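Local coordinates for R-imine reductase (Streptomyces kanamyceticus, PDB 3ZGY), which catalyses the NADPH-dependent, R-selective reduction of an imine substrate, at residues V149-G154 and G172-G177; G103-N108 and G128-D133. All coordinates share one frame; numbering follows the deposited sequence.

Interaction 1: V149-G154 and G172-G177; sequences VVLLSG and GTTYLG
Strands 150-153 and 173-175 form a parallel pair at one edge of the Rossmann-type sheet, with 173-175 the outermost strand within the chain. Leu151 stands beside Thr174 and Leu152 beside Tyr175. The backbones interlock in a ladder: Thr174 N donates to Val150 O, Leu152 N to Thr174 O at 2.9 Å, and Leu176 N to Leu152 O at 2.8 Å. The Leu152 N bond is the most bent of the three, at 137°. Past the strands, Gly154 N continues the pairing with a bond to Gly177 O.

Tyr175 adds a side-chain bond. CG is anti to the backbone N (chi1 172°), and the ring runs alongside the end of the other strand. Its OH reaches Gly154 O at 2.6 Å, nearly along the C=O axis, and that oxygen lies at the ring edge, in plane. Gly177 N sits over one face of the same ring, offset toward the rim. Phe159 of helix 156-159 meets the ring nearly parallel.

Leucines pack on both faces of the pair. Leu176 brings CD1 to Leu151 CB at 3.8 Å, and Leu151 CD2 lies next to Thr174 CG2. Tyr186 of helix 182-209 touches both leucines, and Phe221 of the second subunit packs on Leu151. On the face with Val150, Leu152 CD1 meets Thr173 CG2 at 4.0 Å.

Gly154 is thus gripped through both its N and its O. The Tyr175 hydroxyl uses a backbone acceptor just beyond the strand, which ties the exit of 150-153 to the edge strand.

Interaction 2: G103-N108 and G128-D133; sequences GRTLVN and GADYLD
Asn108 and Tyr131, with Leu132, carry much of the contact between parallel strands 105-108 and 130-136. These strands and helix 114-126 form a beta-alpha-beta unit of the Rossmann-type domain.

Asn108 loses the most surface. Its CG is anti to the backbone N (chi1 -177°), which carries the amide along the sheet face to the tip of Tyr131. There ND2 donates to Tyr131 OH at 3.0 Å, with the hydroxyl close to the amide plane. The amide and ring planes stand 62° apart. Asn108 CB also lies 3.7 Å from Tyr131 CE1. At the other end of the amide, OD1 bonds to Thr110 OG1.

The Tyr131 hydroxyl is also a donor: OH bonds to Asp133 OD2 at 2.6 Å, on the anti side of the carboxylate. Tyr86 OH bonds to the same oxygen. Near the root of the ring, Leu106 CD2 packs on Tyr131 CD1 at 3.9 Å. Helix 114-126 also covers the tyrosine, through Ala121 and Ala124.

Leu132 points to the other face, with Val107. Their side chains lie side by side, and Leu132 CD1 meets Val107 CG2 at 4.0 Å. Ala158 and Phe159 of helix 156-159 pack on Leu132.

Backbone hydrogen bonds make the pairing itself. Leu106 N donates to Asp130 O at 2.8 Å in an almost straight bond, Leu132 N to Leu106 O, and Asn108 N to Leu132 O. Gly103 N to Gly128 O closes the start; Gly128 also ends the preceding helix in a Schellman motif.

The Tyr131 hydroxyl therefore both accepts and donates. This links the Asn108 amide at the end of strand 105-108 to the Asp133 carboxylate midway along strand 130-136, both buried. Asn108 lies near Val83 and Asp133 near Ser111, both residues of the NADP(+) site, which is empty of cofactor in this chain.

Overall arrangement
Both interactions are parallel strand pairs in one sheet. They meet where strands 130-136 and 150-153 run antiparallel: Ser153 N probably bonds to Asp133 O at 2.9 Å, and Leu132 CD2 packs on Gly154 CA. Interaction 2 lies between inner strands, though its Gly103 end is exposed. Interaction 1 takes in the outermost strand, and all six residues of 172-177 are partly exposed. Helix 156-159 touches side chains of both. Their tyrosines work differently: in interaction 1 the hydroxyl ends on a backbone oxygen, while in interaction 2 it links two polar side chains. Only interaction 1 also touches the second subunit.

Interaction 1: V149-G154 and G172-G177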
loop_
_atom_site.group_PDB
_atom_site.type_symbol
_atom_site.label_atom_id
_atom_site.label_comp_id
_atom_site.label_asym_id
_atom_site.label_seq_id
_atom_site.Cartn_x
_atom_site.Cartn_y
_atom_site.Cartn_z
ATOM N N VAL D 149 -11.936 -5.993 -12.266
ATOM C CA VAL D 149 -12.567 -6.115 -10.978
ATOM C C VAL D 149 -13.779 -5.202 -10.965
ATOM O O VAL D 149 -13.665 -4.002 -11.208
ATOM C CB VAL D 149 -11.632 -5.688 -9.839
ATOM C CG1 VAL D 149 -12.335 -5.868 -8.507
ATOM C CG2 VAL D 149 -10.363 -6.500 -9.868
ATOM N N VAL D 150 -14.941 -5.782 -10.705
ATOM C CA VAL D 150 -16.189 -5.028 -10.710
ATOM C C VAL D 150 -16.950 -5.482 -9.543
ATOM O O VAL D 150 -17.263 -6.656 -9.442
ATOM C CB VAL D 150 -16.991 -5.317 -11.959
ATOM C CG1 VAL D 150 -18.253 -4.516 -11.905
ATOM C CG2 VAL D 150 -16.185 -4.953 -13.183
ATOM N N LEU D 151 -17.178 -4.577 -8.607
ATOM C CA LEU D 151 -17.869 -4.912 -7.346
ATOM C C LEU D 151 -19.335 -4.561 -7.446
ATOM O O LEU D 151 -19.705 -3.595 -8.120
ATOM C CB LEU D 151 -17.244 -4.163 -6.212
ATOM C CG LEU D 151 -15.720 -4.321 -6.126
ATOM C CD1 LEU D 151 -15.189 -3.436 -5.020
ATOM C CD2 LEU D 151 -15.306 -5.754 -5.884
ATOM N N LEU D 152 -20.176 -5.389 -6.858
ATOM C CA LEU D 152 -21.619 -5.183 -6.957
ATOM C C LEU D 152 -22.221 -5.408 -5.587
ATOM O O LEU D 152 -21.792 -6.302 -4.881
ATOM C CB LEU D 152 -22.210 -6.181 -7.941
ATOM C CG LEU D 152 -21.773 -6.063 -9.392
ATOM C CD1 LEU D 152 -22.321 -7.205 -10.189
ATOM C CD2 LEU D 152 -22.250 -4.789 -10.035
ATOM N N SER D 153 -23.217 -4.623 -5.218
ATOM C CA SER D 153 -23.857 -4.812 -3.939
ATOM C C SER D 153 -25.300 -4.421 -4.072
ATOM O O SER D 153 -25.674 -3.614 -4.953
ATOM C CB SER D 153 -23.156 -3.992 -2.856
ATOM O OG SER D 153 -23.074 -2.614 -3.253
ATOM N N GLY D 154 -26.142 -5.008 -3.219
ATOM C CA GLY D 154 -27.606 -5.010 -3.479
ATOM C C GLY D 154 -28.221 -6.364 -3.256
ATOM O O GLY D 154 -27.529 -7.346 -2.968
ATOM N N GLY D 172 -13.395 -11.246 -12.529
ATOM C CA GLY D 172 -13.268 -10.494 -11.300
ATOM C C GLY D 172 -14.553 -9.827 -10.819
ATOM O O GLY D 172 -14.544 -9.170 -9.767
ATOM N N THR D 173 -15.634 -9.959 -11.602
ATOM C CA THR D 173 -16.957 -9.485 -11.210
ATOM C C THR D 173 -17.478 -10.202 -9.966
ATOM O O THR D 173 -17.613 -11.381 -9.968
ATOM C CB THR D 173 -17.960 -9.685 -12.328
ATOM O OG1 THR D 173 -17.513 -8.970 -13.475
ATOM C CG2 THR D 173 -19.308 -9.169 -11.925
ATOM N N THR D 174 -17.705 -9.470 -8.884
ATOM C CA THR D 174 -17.967 -10.059 -7.630
ATOM C C THR D 174 -19.097 -9.348 -6.854
ATOM O O THR D 174 -19.155 -8.133 -6.759
ATOM C CB THR D 174 -16.653 -10.252 -6.792
ATOM O OG1 THR D 174 -16.903 -9.955 -5.429
ATOM C CG2 THR D 174 -15.517 -9.391 -7.226
ATOM N N TYR D 175 -19.977 -10.173 -6.289
ATOM C CA TYR D 175 -21.136 -9.756 -5.564
ATOM C C TYR D 175 -20.773 -9.745 -4.145
ATOM O O TYR D 175 -20.399 -10.757 -3.638
ATOM C CB TYR D 175 -22.279 -10.754 -5.725
ATOM C CG TYR D 175 -23.437 -10.446 -4.814
ATOM C CD1 TYR D 175 -24.327 -9.458 -5.123
ATOM C CD2 TYR D 175 -23.643 -11.168 -3.649
ATOM C CE1 TYR D 175 -25.391 -9.166 -4.294
ATOM C CE2 TYR D 175 -24.718 -10.902 -2.784
ATOM C CZ TYR D 175 -25.576 -9.899 -3.108
ATOM O OH TYR D 175 -26.649 -9.650 -2.287
ATOM N N LEU D 176 -20.931 -8.599 -3.492
ATOM C CA LEU D 176 -20.368 -8.370 -2.161
ATOM C C LEU D 176 -21.348 -8.570 -1.048
ATOM O O LEU D 176 -20.940 -8.702 0.090
ATOM C CB LEU D 176 -19.900 -6.931 -2.085
ATOM C CG LEU D 176 -18.683 -6.506 -2.885
ATOM C CD1 LEU D 176 -18.602 -4.983 -2.814
ATOM C CD2 LEU D 176 -17.428 -7.134 -2.272
ATOM N N GLY D 177 -22.642 -8.475 -1.359
ATOM C CA GLY D 177 -23.675 -8.526 -0.328
ATOM C C GLY D 177 -24.843 -7.586 -0.518
ATOM O O GLY D 177 -24.922 -6.856 -1.500
#

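Interaction 2: G103-N108 and G128-D133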
loop_
_atom_site.group_PDB
_atom_site.type_symbol
_atom_site.label_atom_id
_atom_site.label_comp_id
_atom_site.label_asym_id
_atom_site.label_seq_id
_atom_site.Cartn_x
_atom_site.Cartn_y
_atom_site.Cartn_z
ATOM N N GLY D 103 -40.098 -2.955 -13.144
ATOM C CA GLY D 103 -39.740 -4.307 -13.496
ATOM C C GLY D 103 -38.409 -4.408 -14.220
ATOM O O GLY D 103 -38.163 -5.376 -14.894
ATOM N N ARG D 104 -37.551 -3.404 -14.085
ATOM C CA ARG D 104 -36.232 -3.494 -14.675
ATOM C C ARG D 104 -35.215 -3.489 -13.595
ATOM O O ARG D 104 -35.506 -3.133 -12.458
ATOM C CB ARG D 104 -35.969 -2.362 -15.650
ATOM C CG ARG D 104 -37.172 -2.070 -16.520
ATOM C CD ARG D 104 -36.880 -0.969 -17.481
ATOM N NE ARG D 104 -36.736 -1.547 -18.790
ATOM C CZ ARG D 104 -37.728 -1.764 -19.627
ATOM N NH1 ARG D 104 -38.942 -1.429 -19.321
ATOM N NH2 ARG D 104 -37.475 -2.258 -20.823
ATOM N N THR D 105 -34.031 -3.979 -13.922
ATOM C CA THR D 105 -32.943 -3.988 -12.968
ATOM C C THR D 105 -31.944 -2.990 -13.446
ATOM O O THR D 105 -31.540 -2.998 -14.624
ATOM C CB THR D 105 -32.257 -5.317 -12.918
ATOM O OG1 THR D 105 -33.144 -6.266 -12.404
ATOM C CG2 THR D 105 -31.030 -5.261 -11.999
ATOM N N LEU D 106 -31.622 -2.078 -12.562
ATOM C CA LEU D 106 -30.722 -0.971 -12.847
ATOM C C LEU D 106 -29.434 -1.235 -12.117
ATOM O O LEU D 106 -29.438 -1.471 -10.914
ATOM C CB LEU D 106 -31.335 0.335 -12.373
ATOM C CG LEU D 106 -30.533 1.605 -12.530
ATOM C CD1 LEU D 106 -30.315 1.891 -13.995
ATOM C CD2 LEU D 106 -31.291 2.773 -11.916
ATOM N N VAL D 107 -28.339 -1.276 -12.855
ATOM C CA VAL D 107 -26.996 -1.508 -12.265
ATOM C C VAL D 107 -26.132 -0.258 -12.458
ATOM O O VAL D 107 -25.879 0.174 -13.585
ATOM C CB VAL D 107 -26.317 -2.686 -12.934
ATOM C CG1 VAL D 107 -24.936 -2.851 -12.373
ATOM C CG2 VAL D 107 -27.117 -3.941 -12.720
ATOM N N ASN D 108 -25.741 0.353 -11.370
ATOM C CA ASN D 108 -25.113 1.661 -11.452
ATOM C C ASN D 108 -23.669 1.577 -11.057
ATOM O O ASN D 108 -23.328 1.493 -9.881
ATOM C CB ASN D 108 -25.827 2.631 -10.562
ATOM C CG ASN D 108 -25.271 4.033 -10.648
ATOM O OD1 ASN D 108 -24.455 4.377 -11.514
ATOM N ND2 ASN D 108 -25.709 4.865 -9.725
ATOM N N GLY D 128 -40.048 1.304 -8.634
ATOM C CA GLY D 128 -40.287 -0.105 -8.938
ATOM C C GLY D 128 -39.212 -0.853 -9.711
ATOM O O GLY D 128 -39.487 -1.740 -10.521
ATOM N N ALA D 129 -37.971 -0.549 -9.412
ATOM C CA ALA D 129 -36.888 -1.224 -10.046
ATOM C C ALA D 129 -36.058 -1.930 -9.006
ATOM O O ALA D 129 -36.029 -1.543 -7.861
ATOM C CB ALA D 129 -36.047 -0.244 -10.805
ATOM N N ASP D 130 -35.436 -3.020 -9.424
ATOM C CA ASP D 130 -34.360 -3.596 -8.693
ATOM C C ASP D 130 -33.089 -2.766 -8.973
ATOM O O ASP D 130 -32.914 -2.219 -10.059
ATOM C CB ASP D 130 -34.183 -4.995 -9.185
ATOM C CG ASP D 130 -35.243 -5.900 -8.684
ATOM O OD1 ASP D 130 -35.184 -6.289 -7.466
ATOM O OD2 ASP D 130 -36.100 -6.279 -9.510
ATOM N N TYR D 131 -32.192 -2.716 -8.015
ATOM C CA TYR D 131 -31.061 -1.825 -8.093
ATOM C C TYR D 131 -29.845 -2.500 -7.516
ATOM O O TYR D 131 -29.864 -2.955 -6.375
ATOM C CB TYR D 131 -31.331 -0.527 -7.308
ATOM C CG TYR D 131 -30.210 0.467 -7.365
ATOM C CD1 TYR D 131 -29.969 1.200 -8.548
ATOM C CD2 TYR D 131 -29.396 0.714 -6.271
ATOM C CE1 TYR D 131 -28.981 2.145 -8.614
ATOM C CE2 TYR D 131 -28.391 1.651 -6.351
ATOM C CZ TYR D 131 -28.162 2.335 -7.533
ATOM O OH TYR D 131 -27.126 3.254 -7.638
ATOM N N LEU D 132 -28.791 -2.556 -8.316
ATOM C CA LEU D 132 -27.451 -2.853 -7.815
ATOM C C LEU D 132 -26.546 -1.666 -7.956
ATOM O O LEU D 132 -26.559 -0.948 -8.970
ATOM C CB LEU D 132 -26.796 -3.945 -8.612
ATOM C CG LEU D 132 -27.401 -5.309 -8.499
ATOM C CD1 LEU D 132 -26.640 -6.204 -9.443
ATOM C CD2 LEU D 132 -27.319 -5.838 -7.092
ATOM N N ASP D 133 -25.755 -1.436 -6.927
ATOM C CA ASP D 133 -24.815 -0.368 -6.970
ATOM C C ASP D 133 -23.490 -0.986 -7.027
ATOM O O ASP D 133 -23.176 -1.906 -6.253
ATOM C CB ASP D 133 -24.936 0.530 -5.780
ATOM C CG ASP D 133 -24.233 1.836 -6.010
ATOM O OD1 ASP D 133 -22.964 1.843 -5.824
ATOM O OD2 ASP D 133 -24.942 2.834 -6.341
#